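Local coordinates for protein catechol 2,3-dioxygenase (Pseudomonas sp. KL28, PDB 3HQ0) that probably cleaves the aromatic ring of catechol with molecular oxygen at a non-haem ferrous iron, giving 2-hydroxy-6-oxohexa-2,4-dienoate, at residues P160-V165 and I203-Y208; L102-R107 and E119-K124; R15-E20 and D62-D67; G5-G10 and G70-D75. All coordinates share one frame; numbering follows the deposited sequence.

Contact 1. Residues P160-V165 and I203-Y208; sequences PNIAEV and IAFVEY
Pro160 and Tyr208 bring the two backbones closest, their CA atoms 5.2 Å apart, where the end of strand 203-207 passes the start of helix 162-171. Contact passes from backbone there to side chains at Ile162 and Val165. Glu207 carries the polar half. Its CG stands anti to the backbone N (chi1 -175°) and the chain then bends at chi2, which turns the carboxylate back to the first turn of the helix. Ile162 N donates to Glu207 OE1 over 3.1 Å in a nearly straight bond (168° at the hydrogen), meeting the syn side of the carboxylate close to its plane. Asn161 N reaches Glu207 OE2 at 3.1 Å, but that bond is bent and weak. Water 1 adds a third link, donating to Glu207 OE1 and accepting from Ala163 N. The carboxylate therefore meets the backbone N-H groups at the start of the helix, where the dipole would be expected to favour its negative charge; the side chain of Asn161 is occupied instead with Pro113 O. The apolar half is centred on Phe205. Val165 CG1 stands over the ring centre, 3.6 Å from the centroid and 14° off the normal, a CH-pi contact. Ile162 CD1 approaches from the other end of the side chain, 3.5 Å from Phe205 CB. Phe169 meets this ring, and Ile192 packs on the same side chain. A helix that follows strand 151-159 and packs against its parallel neighbour, strand 203-207, is the arrangement of the glyoxalase-like fold of extradiol dioxygenases, whose sheet here carries the iron ligands His154 and His216.

Contact 2. Residues L102-R107 and E119-K124; sequences LETGER and ELYAEK
The guanidinium of Arg107 and the carboxylate of Glu119 meet with their planes 72° apart, Glu119 OE1 lying at the guanidinium edge and in its plane. A bend at chi3 turns Arg107 NH1 to Glu119 OE2, a 3.1 Å salt bridge, although the placing of NH1 is uncertain. Arg107 CD also lies close, 3.0 Å from Glu119 OE1. Neither charge is a closed pair: Arg107 NH2 also bridges to Glu100, and Glu119 to Arg109 and His11. The Tyr121 ring plane stands 80° from the guanidinium, and the two side chains meet through their alkyl parts, Arg107 CG 3.6 Å from Tyr121 CB; His11 lies nearly parallel to the ring. Further along, Thr104 and Lys124 run side by side in the same direction, with Thr104 OG1 3.6 Å from Lys124 CE, while OG1 donates to Leu102 O and NZ goes to Ser54 O. The backbones are joined by Gly105 N to Glu123 O, 2.8 Å and 163° at the hydrogen, and by water 2 between Glu106 O and Ala122 N. Loop 102-107 thus leads into strand 107-111 along strand 117-121, which pairs on its other edge with strand 65-73, while Leu120 packs on Leu79, Leu82 and Leu86 of helix 76-89.

Contact 3. Residues R15-E20 and D62-D67; sequences RVLNLE and DTAGID
Arg15, surrounded by carbonyls of Thr63 to Ile66 and the carboxylate of Asp67, makes a polar contact at the surface, near the end of strand 9-16 and the early part of strand 65-73. Arg15 N donates to Gly65 O over 2.7 Å, 169° at the hydrogen, and joins the backbones. The side chain bends at chi3 (-68°), which turns the guanidinium over residues 63-67. NE reaches Thr63 O at 2.8 Å with that oxygen in the guanidinium plane, though NE stands well above the Thr63 carbonyl plane. NH1 makes a salt bridge to Asp67 OD1 at 3.0 Å, also in plane but on the anti side of the carboxylate. Weak bonds run from NH1 to Ile66 O and from NH2 to Ala64 O. One face lies against Gly65, whose C sits 3.7 Å above the plane toward the rim; with no side chain, Gly65 lets the flat group come this near. Asp67 is held through OD2 by Gln13 and Arg59. Beyond the arginine, Leu17 adds an apolar contact, CD2 3.7 Å from Ala64 CB. Strand 9-16 runs between strands 65-73 and 56-60, the latter meeting it through Val16 and Arg59, and Asn18 N-caps helix 19-29.

Contact 4. Residues G5-G10 and G70-D75; sequences GVLRPG and GFKVLD
Phe71 lies across Val6, Arg8 and Pro9 of the facing strand. Its CB is pressed on Val6 CG1 at 3.3 Å, and CG continues over the same methyl. Since CG is anti to the carbonyl carbon (chi1 -66°), the ring leads off beside the backbone N, and CD1 comes to 3.6 Å from Arg8 O. CE1 then meets Pro9 CG at 4.1 Å. CZ, at the tip, reaches Ile203 of the C-terminal half, while Phe69 and Phe175 stand edge-to-face with the ring. Beneath these side chains the antiparallel backbones contain a classic beta bulge, Leu7 and Arg8 both opposite Lys72. Lys72 O takes Leu7 N at 2.8 Å and, weakly, Arg8 N, and Lys72 N returns a bond to Arg8 O at 2.9 Å, 160° at the hydrogen. Leu74 N to Gly5 O, 3.0 Å, secures one end; Gly10 N and Gly70 O join at the other, at a modelled length too short to rest on. Leu7 runs side by side with Lys72, its CD1 3.9 Å from Lys72 CD. Lys72 and Arg8 bring their cationic ends together around carboxylates: Arg8 NH2 binds Asp52 and Arg8 NH1 binds Asp278 of the second subunit, with Lys72 NZ weakly paired to both. The chemistry is divided by side chain: Val6, Phe71 and Val73 are apolar, whereas Arg8 and Lys72, also buried, supply positive charge that the aspartates of two subunits would be expected to balance, tying this strand pair to the tetramer interface.

Contacts 2 and 4 are buried, contact 1 is partly buried and contact 3 lies at the surface. Contacts 3 and 4 use the same two strands, 9-16 and 65-73, at opposite ends of the pair, about 25 Å apart between centres, and contact 3 is nested in the loop that contact 4 closes. Contact 2 joins that sheet next door, Tyr121 O probably accepting a bond from Val73 N. Contact 1 belongs to the C-terminal sheet and meets contact 4 where Ile203 packs on Phe71. Chemistry follows place: a backbone ladder with apolar side chains and paired cations in contact 4, buried ion pairs in contact 2, one arginine gathering carbonyls in contact 3, and a carboxylate at a helix start beside a CH-pi contact in contact 1.

Contact 1. Residues P160-V165 and I203-Y208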
loop_
_atom_site.group_PDB
_atom_site.type_symbol
_atom_site.label_atom_id
_atom_site.label_comp_id
_atom_site.label_asym_id
_atom_site.label_seq_id
_atom_site.Cartn_x
_atom_site.Cartn_y
_atom_site.Cartn_z
ATOM N N PRO A 160 -4.171 33.268 20.112
ATOM C CA PRO A 160 -3.788 33.373 21.523
ATOM C C PRO A 160 -4.789 32.741 22.494
ATOM O O PRO A 160 -5.900 32.379 22.106
ATOM C CB PRO A 160 -3.678 34.880 21.720
ATOM C CG PRO A 160 -4.822 35.373 20.887
ATOM C CD PRO A 160 -4.675 34.559 19.611
ATOM N N ASN A 161 -4.378 32.612 23.754
ATOM C CA ASN A 161 -5.223 32.059 24.816
ATOM C C ASN A 161 -5.749 30.649 24.540
ATOM O O ASN A 161 -6.919 30.347 24.790
ATOM C CB ASN A 161 -6.410 32.996 25.076
ATOM C CG ASN A 161 -5.999 34.460 25.140
ATOM O OD1 ASN A 161 -5.208 34.859 25.992
ATOM N ND2 ASN A 161 -6.540 35.267 24.234
ATOM N N ILE A 162 -4.875 29.787 24.039
ATOM C CA ILE A 162 -5.250 28.416 23.732
ATOM C C ILE A 162 -5.700 27.691 24.991
ATOM O O ILE A 162 -6.447 26.713 24.929
ATOM C CB ILE A 162 -4.061 27.657 23.096
ATOM C CG1 ILE A 162 -3.656 28.339 21.785
ATOM C CG2 ILE A 162 -4.425 26.211 22.859
ATOM C CD1 ILE A 162 -4.801 28.573 20.824
ATOM N N ALA A 163 -5.240 28.174 26.141
ATOM C CA ALA A 163 -5.615 27.567 27.413
ATOM C C ALA A 163 -7.120 27.723 27.623
ATOM O O ALA A 163 -7.809 26.778 28.018
ATOM C CB ALA A 163 -4.859 28.236 28.553
ATOM N N GLU A 164 -7.620 28.921 27.351
ATOM C CA GLU A 164 -9.038 29.205 27.519
ATOM C C GLU A 164 -9.869 28.487 26.456
ATOM O O GLU A 164 -11.022 28.131 26.693
ATOM C CB GLU A 164 -9.275 30.719 27.465
ATOM C CG GLU A 164 -8.283 31.516 28.320
ATOM C CD GLU A 164 -8.626 33.000 28.425
ATOM O OE1 GLU A 164 -8.734 33.671 27.372
ATOM O OE2 GLU A 164 -8.780 33.493 29.566
ATOM N N VAL A 165 -9.282 28.273 25.283
ATOM C CA VAL A 165 -9.990 27.577 24.216
ATOM C C VAL A 165 -10.141 26.114 24.617
ATOM O O VAL A 165 -11.173 25.487 24.372
ATOM C CB VAL A 165 -9.224 27.648 22.883
ATOM C CG1 VAL A 165 -9.988 26.869 21.815
ATOM C CG2 VAL A 165 -9.050 29.105 22.456
ATOM N N ILE A 203 -10.193 18.913 15.847
ATOM C CA ILE A 203 -9.735 20.296 15.738
ATOM C C ILE A 203 -8.478 20.455 16.599
ATOM O O ILE A 203 -8.309 19.746 17.592
ATOM C CB ILE A 203 -10.822 21.307 16.194
ATOM C CG1 ILE A 203 -10.389 22.732 15.820
ATOM C CG2 ILE A 203 -11.043 21.217 17.704
ATOM C CD1 ILE A 203 -11.531 23.766 15.871
ATOM N N ALA A 204 -7.590 21.357 16.198
ATOM C CA ALA A 204 -6.349 21.603 16.934
ATOM C C ALA A 204 -6.028 23.099 16.984
ATOM O O ALA A 204 -6.446 23.861 16.114
ATOM C CB ALA A 204 -5.177 20.839 16.276
ATOM N N PHE A 205 -5.292 23.512 18.013
ATOM C CA PHE A 205 -4.915 24.914 18.164
ATOM C C PHE A 205 -3.447 25.059 18.554
ATOM O O PHE A 205 -2.921 24.271 19.336
ATOM C CB PHE A 205 -5.755 25.600 19.250
ATOM C CG PHE A 205 -7.224 25.663 18.956
ATOM C CD1 PHE A 205 -8.051 24.568 19.208
ATOM C CD2 PHE A 205 -7.788 26.828 18.448
ATOM C CE1 PHE A 205 -9.423 24.633 18.958
ATOM C CE2 PHE A 205 -9.160 26.905 18.194
ATOM C CZ PHE A 205 -9.979 25.803 18.449
ATOM N N VAL A 206 -2.793 26.076 18.003
ATOM C CA VAL A 206 -1.401 26.353 18.327
ATOM C C VAL A 206 -1.338 27.798 18.821
ATOM O O VAL A 206 -1.896 28.698 18.185
ATOM C CB VAL A 206 -0.484 26.184 17.093
ATOM C CG1 VAL A 206 0.929 26.624 17.428
ATOM C CG2 VAL A 206 -0.475 24.716 16.654
ATOM N N GLU A 207 -0.678 28.016 19.959
ATOM C CA GLU A 207 -0.562 29.362 20.532
ATOM C C GLU A 207 0.164 30.275 19.560
ATOM O O GLU A 207 1.305 30.017 19.184
ATOM C CB GLU A 207 0.192 29.314 21.866
ATOM C CG GLU A 207 0.265 30.657 22.623
ATOM C CD GLU A 207 -1.088 31.147 23.155
ATOM O OE1 GLU A 207 -1.892 30.319 23.649
ATOM O OE2 GLU A 207 -1.342 32.370 23.096
ATOM N N TYR A 208 -0.510 31.344 19.158
ATOM C CA TYR A 208 0.034 32.304 18.209
ATOM C C TYR A 208 -0.545 33.677 18.552
ATOM O O TYR A 208 -1.722 33.789 18.859
ATOM C CB TYR A 208 -0.382 31.900 16.798
ATOM C CG TYR A 208 0.385 32.583 15.695
ATOM C CD1 TYR A 208 1.741 32.342 15.509
ATOM C CD2 TYR A 208 -0.253 33.450 14.817
ATOM C CE1 TYR A 208 2.441 32.947 14.473
ATOM C CE2 TYR A 208 0.440 34.061 13.786
ATOM C CZ TYR A 208 1.781 33.805 13.619
ATOM O OH TYR A 208 2.463 34.427 12.597
HETATM O O HOH W 1 -2.834 29.835 26.338
#

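Contact 2. Residues L102-R107 and E119-K124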
loop_
_atom_site.group_PDB
_atom_site.type_symbol
_atom_site.label_atom_id
_atom_site.label_comp_id
_atom_site.label_asym_id
_atom_site.label_seq_id
_atom_site.Cartn_x
_atom_site.Cartn_y
_atom_site.Cartn_z
ATOM N N LEU A 102 -26.956 27.537 2.195
ATOM C CA LEU A 102 -27.748 26.607 1.405
ATOM C C LEU A 102 -27.914 25.278 2.132
ATOM O O LEU A 102 -26.958 24.736 2.702
ATOM C CB LEU A 102 -27.087 26.344 0.048
ATOM C CG LEU A 102 -26.881 27.477 -0.962
ATOM C CD1 LEU A 102 -26.063 26.941 -2.125
ATOM C CD2 LEU A 102 -28.222 28.012 -1.459
ATOM N N GLU A 103 -29.137 24.765 2.120
ATOM C CA GLU A 103 -29.445 23.477 2.718
ATOM C C GLU A 103 -28.984 23.279 4.162
ATOM O O GLU A 103 -28.868 22.146 4.622
ATOM C CB GLU A 103 -28.844 22.372 1.847
ATOM C CG GLU A 103 -29.274 22.419 0.382
ATOM C CD GLU A 103 -30.757 22.155 0.208
ATOM O OE1 GLU A 103 -31.269 21.237 0.874
ATOM O OE2 GLU A 103 -31.412 22.852 -0.599
ATOM N N THR A 104 -28.739 24.365 4.883
ATOM C CA THR A 104 -28.275 24.244 6.256
ATOM C C THR A 104 -29.239 24.850 7.269
ATOM O O THR A 104 -29.731 25.961 7.087
ATOM C CB THR A 104 -26.906 24.912 6.414
ATOM O OG1 THR A 104 -26.026 24.421 5.397
ATOM C CG2 THR A 104 -26.311 24.600 7.781
ATOM N N GLY A 105 -29.504 24.107 8.337
ATOM C CA GLY A 105 -30.397 24.594 9.370
ATOM C C GLY A 105 -29.753 25.755 10.096
ATOM O O GLY A 105 -28.658 26.188 9.730
ATOM N N GLU A 106 -30.408 26.262 11.136
ATOM C CA GLU A 106 -29.841 27.390 11.860
ATOM C C GLU A 106 -28.564 26.981 12.590
ATOM O O GLU A 106 -28.350 25.803 12.879
ATOM C CB GLU A 106 -30.873 27.960 12.835
ATOM C CG GLU A 106 -31.199 27.073 14.006
ATOM C CD GLU A 106 -32.289 27.675 14.879
ATOM O OE1 GLU A 106 -32.353 28.916 14.985
ATOM O OE2 GLU A 106 -33.072 26.906 15.468
ATOM N N ARG A 107 -27.706 27.950 12.878
ATOM C CA ARG A 107 -26.450 27.650 13.547
ATOM C C ARG A 107 -26.159 28.521 14.757
ATOM O O ARG A 107 -26.515 29.704 14.796
ATOM C CB ARG A 107 -25.294 27.795 12.567
ATOM C CG ARG A 107 -25.361 26.878 11.370
ATOM C CD ARG A 107 -24.535 27.476 10.255
ATOM N NE ARG A 107 -25.314 28.405 9.448
ATOM C CZ ARG A 107 -24.799 29.368 8.685
ATOM N NH1 ARG A 107 -23.487 29.557 8.623
ATOM N NH2 ARG A 107 -25.606 30.132 7.959
ATOM N N GLU A 119 -19.023 27.351 14.833
ATOM C CA GLU A 119 -20.465 27.168 14.685
ATOM C C GLU A 119 -20.871 25.750 15.043
ATOM O O GLU A 119 -20.083 24.812 14.917
ATOM C CB GLU A 119 -20.925 27.372 13.237
ATOM C CG GLU A 119 -20.520 28.651 12.558
ATOM C CD GLU A 119 -21.391 28.924 11.345
ATOM O OE1 GLU A 119 -21.641 27.992 10.553
ATOM O OE2 GLU A 119 -21.831 30.072 11.180
ATOM N N LEU A 120 -22.122 25.609 15.461
ATOM C CA LEU A 120 -22.710 24.323 15.804
ATOM C C LEU A 120 -24.056 24.269 15.080
ATOM O O LEU A 120 -24.776 25.261 15.038
ATOM C CB LEU A 120 -22.939 24.218 17.317
ATOM C CG LEU A 120 -21.853 23.707 18.272
ATOM C CD1 LEU A 120 -20.465 23.822 17.686
ATOM C CD2 LEU A 120 -21.979 24.473 19.578
ATOM N N TYR A 121 -24.380 23.131 14.481
ATOM C CA TYR A 121 -25.658 22.981 13.806
ATOM C C TYR A 121 -26.096 21.527 13.887
ATOM O O TYR A 121 -25.272 20.620 13.998
ATOM C CB TYR A 121 -25.582 23.444 12.340
ATOM C CG TYR A 121 -24.662 22.635 11.442
ATOM C CD1 TYR A 121 -23.304 22.938 11.347
ATOM C CD2 TYR A 121 -25.154 21.561 10.692
ATOM C CE1 TYR A 121 -22.454 22.194 10.531
ATOM C CE2 TYR A 121 -24.312 20.808 9.871
ATOM C CZ TYR A 121 -22.962 21.132 9.797
ATOM O OH TYR A 121 -22.121 20.399 8.990
ATOM N N ALA A 122 -27.398 21.303 13.839
ATOM C CA ALA A 122 -27.921 19.952 13.930
ATOM C C ALA A 122 -28.475 19.429 12.612
ATOM O O ALA A 122 -28.554 18.223 12.412
ATOM C CB ALA A 122 -28.997 19.892 15.004
ATOM N N GLU A 123 -28.856 20.327 11.710
ATOM C CA GLU A 123 -29.430 19.900 10.441
ATOM C C GLU A 123 -28.746 20.439 9.199
ATOM O O GLU A 123 -28.396 21.615 9.121
ATOM C CB GLU A 123 -30.908 20.293 10.370
ATOM C CG GLU A 123 -31.719 19.923 11.596
ATOM C CD GLU A 123 -33.128 20.477 11.542
ATOM O OE1 GLU A 123 -33.806 20.476 12.590
ATOM O OE2 GLU A 123 -33.558 20.911 10.450
ATOM N N LYS A 124 -28.566 19.548 8.232
ATOM C CA LYS A 124 -27.982 19.876 6.942
ATOM C C LYS A 124 -28.450 18.763 6.021
ATOM O O LYS A 124 -28.284 17.578 6.320
ATOM C CB LYS A 124 -26.450 19.927 6.981
ATOM C CG LYS A 124 -25.846 20.313 5.629
ATOM C CD LYS A 124 -24.329 20.422 5.661
ATOM C CE LYS A 124 -23.882 21.675 6.378
ATOM N NZ LYS A 124 -22.410 21.781 6.384
HETATM O O HOH W 2 -29.287 23.085 12.746
#

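Contact 3. Residues R15-E20 and D62-D67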
loop_
_atom_site.group_PDB
_atom_site.type_symbol
_atom_site.label_atom_id
_atom_site.label_comp_id
_atom_site.label_asym_id
_atom_site.label_seq_id
_atom_site.Cartn_x
_atom_site.Cartn_y
_atom_site.Cartn_z
ATOM N N ARG A 15 -11.828 31.845 2.657
ATOM C CA ARG A 15 -11.796 32.972 1.731
ATOM C C ARG A 15 -10.760 32.767 0.640
ATOM O O ARG A 15 -9.601 32.476 0.928
ATOM C CB ARG A 15 -11.442 34.262 2.469
ATOM C CG ARG A 15 -12.352 34.632 3.619
ATOM C CD ARG A 15 -12.041 36.045 4.074
ATOM N NE ARG A 15 -10.724 36.154 4.695
ATOM C CZ ARG A 15 -10.466 35.799 5.948
ATOM N NH1 ARG A 15 -11.437 35.315 6.705
ATOM N NH2 ARG A 15 -9.244 35.930 6.443
ATOM N N VAL A 16 -11.178 32.945 -0.610
ATOM C CA VAL A 16 -10.272 32.810 -1.746
ATOM C C VAL A 16 -10.205 34.138 -2.513
ATOM O O VAL A 16 -11.228 34.782 -2.727
ATOM C CB VAL A 16 -10.743 31.685 -2.682
ATOM C CG1 VAL A 16 -10.569 30.351 -1.987
ATOM C CG2 VAL A 16 -12.202 31.888 -3.047
ATOM N N LEU A 17 -9.002 34.545 -2.912
ATOM C CA LEU A 17 -8.803 35.806 -3.633
ATOM C C LEU A 17 -9.488 35.874 -4.988
ATOM O O LEU A 17 -9.838 36.960 -5.452
ATOM C CB LEU A 17 -7.311 36.091 -3.825
ATOM C CG LEU A 17 -6.495 36.497 -2.598
ATOM C CD1 LEU A 17 -7.181 37.659 -1.902
ATOM C CD2 LEU A 17 -6.360 35.329 -1.649
ATOM N N ASN A 18 -9.662 34.722 -5.626
ATOM C CA ASN A 18 -10.316 34.657 -6.927
ATOM C C ASN A 18 -11.284 33.487 -6.926
ATOM O O ASN A 18 -10.877 32.329 -6.983
ATOM C CB ASN A 18 -9.278 34.487 -8.038
ATOM C CG ASN A 18 -9.911 34.356 -9.405
ATOM O OD1 ASN A 18 -10.500 33.331 -9.733
ATOM N ND2 ASN A 18 -9.806 35.408 -10.206
ATOM N N LEU A 19 -12.572 33.799 -6.861
ATOM C CA LEU A 19 -13.608 32.779 -6.816
ATOM C C LEU A 19 -13.543 31.769 -7.952
ATOM O O LEU A 19 -13.801 30.586 -7.742
ATOM C CB LEU A 19 -14.994 33.434 -6.799
ATOM C CG LEU A 19 -16.206 32.500 -6.688
ATOM C CD1 LEU A 19 -16.146 31.743 -5.369
ATOM C CD2 LEU A 19 -17.492 33.300 -6.777
ATOM N N GLU A 20 -13.187 32.223 -9.149
ATOM C CA GLU A 20 -13.140 31.325 -10.294
ATOM C C GLU A 20 -12.039 30.278 -10.218
ATOM O O GLU A 20 -12.312 29.083 -10.302
ATOM C CB GLU A 20 -13.004 32.120 -11.592
ATOM C CG GLU A 20 -13.549 31.378 -12.809
ATOM C CD GLU A 20 -14.983 30.903 -12.607
ATOM O OE1 GLU A 20 -15.837 31.727 -12.211
ATOM O OE2 GLU A 20 -15.259 29.710 -12.848
ATOM N N ASP A 62 -11.243 39.928 -0.065
ATOM C CA ASP A 62 -10.012 40.700 -0.204
ATOM C C ASP A 62 -8.820 40.025 0.461
ATOM O O ASP A 62 -7.671 40.278 0.095
ATOM C CB ASP A 62 -10.195 42.102 0.391
ATOM C CG ASP A 62 -11.357 42.865 -0.239
ATOM O OD1 ASP A 62 -11.588 44.030 0.152
ATOM O OD2 ASP A 62 -12.040 42.300 -1.124
ATOM N N THR A 63 -9.091 39.167 1.440
ATOM C CA THR A 63 -8.027 38.470 2.156
ATOM C C THR A 63 -8.314 36.976 2.241
ATOM O O THR A 63 -9.467 36.560 2.239
ATOM C CB THR A 63 -7.874 39.023 3.591
ATOM O OG1 THR A 63 -7.454 40.392 3.535
ATOM C CG2 THR A 63 -6.845 38.225 4.367
ATOM N N ALA A 64 -7.261 36.169 2.307
ATOM C CA ALA A 64 -7.431 34.724 2.411
ATOM C C ALA A 64 -7.569 34.389 3.886
ATOM O O ALA A 64 -7.335 35.237 4.741
ATOM C CB ALA A 64 -6.229 34.002 1.817
ATOM N N GLY A 65 -7.953 33.157 4.182
ATOM C CA GLY A 65 -8.108 32.758 5.566
ATOM C C GLY A 65 -9.456 32.115 5.799
ATOM O O GLY A 65 -10.233 31.937 4.870
ATOM N N ILE A 66 -9.756 31.805 7.052
ATOM C CA ILE A 66 -11.013 31.148 7.384
ATOM C C ILE A 66 -12.038 32.093 8.001
ATOM O O ILE A 66 -11.709 32.904 8.862
ATOM C CB ILE A 66 -10.743 29.980 8.349
ATOM C CG1 ILE A 66 -12.008 29.160 8.574
ATOM C CG2 ILE A 66 -10.203 30.513 9.656
ATOM C CD1 ILE A 66 -11.758 27.913 9.425
ATOM N N ASP A 67 -13.279 31.982 7.544
ATOM C CA ASP A 67 -14.363 32.805 8.063
ATOM C C ASP A 67 -14.892 32.171 9.334
ATOM O O ASP A 67 -15.056 32.841 10.349
ATOM C CB ASP A 67 -15.500 32.924 7.046
ATOM C CG ASP A 67 -15.161 33.849 5.902
ATOM O OD1 ASP A 67 -14.322 34.761 6.103
ATOM O OD2 ASP A 67 -15.753 33.677 4.810
#

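Contact 4. Residues G5-G10 and G70-D75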
loop_
_atom_site.group_PDB
_atom_site.type_symbol
_atom_site.label_atom_id
_atom_site.label_comp_id
_atom_site.label_asym_id
_atom_site.label_seq_id
_atom_site.Cartn_x
_atom_site.Cartn_y
_atom_site.Cartn_z
ATOM N N GLY A 5 -23.700 14.616 21.573
ATOM C CA GLY A 5 -23.249 15.998 21.628
ATOM C C GLY A 5 -22.717 16.461 20.281
ATOM O O GLY A 5 -23.431 16.400 19.290
ATOM N N VAL A 6 -21.474 16.940 20.240
ATOM C CA VAL A 6 -20.888 17.375 18.979
ATOM C C VAL A 6 -20.355 16.137 18.277
ATOM O O VAL A 6 -19.543 15.399 18.836
ATOM C CB VAL A 6 -19.717 18.355 19.180
ATOM C CG1 VAL A 6 -19.144 18.737 17.815
ATOM C CG2 VAL A 6 -20.184 19.587 19.928
ATOM N N LEU A 7 -20.804 15.924 17.047
ATOM C CA LEU A 7 -20.410 14.748 16.290
ATOM C C LEU A 7 -19.137 14.825 15.470
ATOM O O LEU A 7 -18.287 13.939 15.562
ATOM C CB LEU A 7 -21.528 14.332 15.338
ATOM C CG LEU A 7 -22.931 13.998 15.852
ATOM C CD1 LEU A 7 -23.767 13.540 14.676
ATOM C CD2 LEU A 7 -22.879 12.904 16.924
ATOM N N ARG A 8 -19.007 15.874 14.666
ATOM C CA ARG A 8 -17.867 15.973 13.768
ATOM C C ARG A 8 -17.707 17.330 13.078
ATOM O O ARG A 8 -18.609 18.175 13.106
ATOM C CB ARG A 8 -18.041 14.920 12.669
ATOM C CG ARG A 8 -19.369 15.080 11.888
ATOM C CD ARG A 8 -19.444 14.147 10.674
ATOM N NE ARG A 8 -20.627 14.374 9.841
ATOM C CZ ARG A 8 -21.858 13.948 10.125
ATOM N NH1 ARG A 8 -22.093 13.255 11.229
ATOM N NH2 ARG A 8 -22.859 14.229 9.301
ATOM N N PRO A 9 -16.536 17.567 12.468
ATOM C CA PRO A 9 -16.372 18.848 11.781
ATOM C C PRO A 9 -17.488 18.841 10.739
ATOM O O PRO A 9 -17.678 17.833 10.063
ATOM C CB PRO A 9 -14.993 18.722 11.147
ATOM C CG PRO A 9 -14.243 17.920 12.196
ATOM C CD PRO A 9 -15.257 16.836 12.536
ATOM N N GLY A 10 -18.224 19.944 10.626
ATOM C CA GLY A 10 -19.333 20.009 9.684
ATOM C C GLY A 10 -19.028 20.817 8.440
ATOM O O GLY A 10 -19.394 20.436 7.326
ATOM N N GLY A 70 -17.502 25.052 11.558
ATOM C CA GLY A 70 -18.640 24.521 12.281
ATOM C C GLY A 70 -18.673 23.019 12.469
ATOM O O GLY A 70 -18.132 22.258 11.664
ATOM N N PHE A 71 -19.323 22.602 13.548
ATOM C CA PHE A 71 -19.470 21.198 13.885
ATOM C C PHE A 71 -20.940 20.804 13.813
ATOM O O PHE A 71 -21.829 21.608 14.112
ATOM C CB PHE A 71 -18.947 20.945 15.306
ATOM C CG PHE A 71 -17.464 21.163 15.461
ATOM C CD1 PHE A 71 -16.570 20.106 15.305
ATOM C CD2 PHE A 71 -16.961 22.424 15.755
ATOM C CE1 PHE A 71 -15.195 20.299 15.439
ATOM C CE2 PHE A 71 -15.587 22.634 15.892
ATOM C CZ PHE A 71 -14.697 21.563 15.732
ATOM N N LYS A 72 -21.192 19.566 13.410
ATOM C CA LYS A 72 -22.553 19.065 13.345
ATOM C C LYS A 72 -22.814 18.366 14.670
ATOM O O LYS A 72 -21.953 17.641 15.174
ATOM C CB LYS A 72 -22.704 18.071 12.195
ATOM C CG LYS A 72 -24.150 17.789 11.812
ATOM C CD LYS A 72 -24.779 16.681 12.619
ATOM C CE LYS A 72 -26.243 16.484 12.206
ATOM N NZ LYS A 72 -26.440 16.316 10.725
ATOM N N VAL A 73 -23.989 18.604 15.246
ATOM C CA VAL A 73 -24.345 17.982 16.512
ATOM C C VAL A 73 -25.454 16.972 16.279
ATOM O O VAL A 73 -26.138 17.010 15.259
ATOM C CB VAL A 73 -24.783 19.041 17.556
ATOM C CG1 VAL A 73 -23.671 20.096 17.705
ATOM C CG2 VAL A 73 -26.102 19.691 17.141
ATOM N N LEU A 74 -25.635 16.079 17.243
ATOM C CA LEU A 74 -26.617 15.006 17.148
ATOM C C LEU A 74 -28.031 15.364 16.692
ATOM O O LEU A 74 -28.577 14.713 15.797
ATOM C CB LEU A 74 -26.695 14.280 18.488
ATOM C CG LEU A 74 -27.477 12.970 18.521
ATOM C CD1 LEU A 74 -26.773 11.935 17.652
ATOM C CD2 LEU A 74 -27.570 12.480 19.954
ATOM N N ASP A 75 -28.622 16.385 17.305
ATOM C CA ASP A 75 -29.998 16.779 16.995
ATOM C C ASP A 75 -30.342 18.179 17.515
ATOM O O ASP A 75 -29.536 18.817 18.189
ATOM C CB ASP A 75 -30.972 15.765 17.613
ATOM C CG ASP A 75 -30.704 15.530 19.096
ATOM O OD1 ASP A 75 -30.363 16.503 19.794
ATOM O OD2 ASP A 75 -30.839 14.379 19.565
#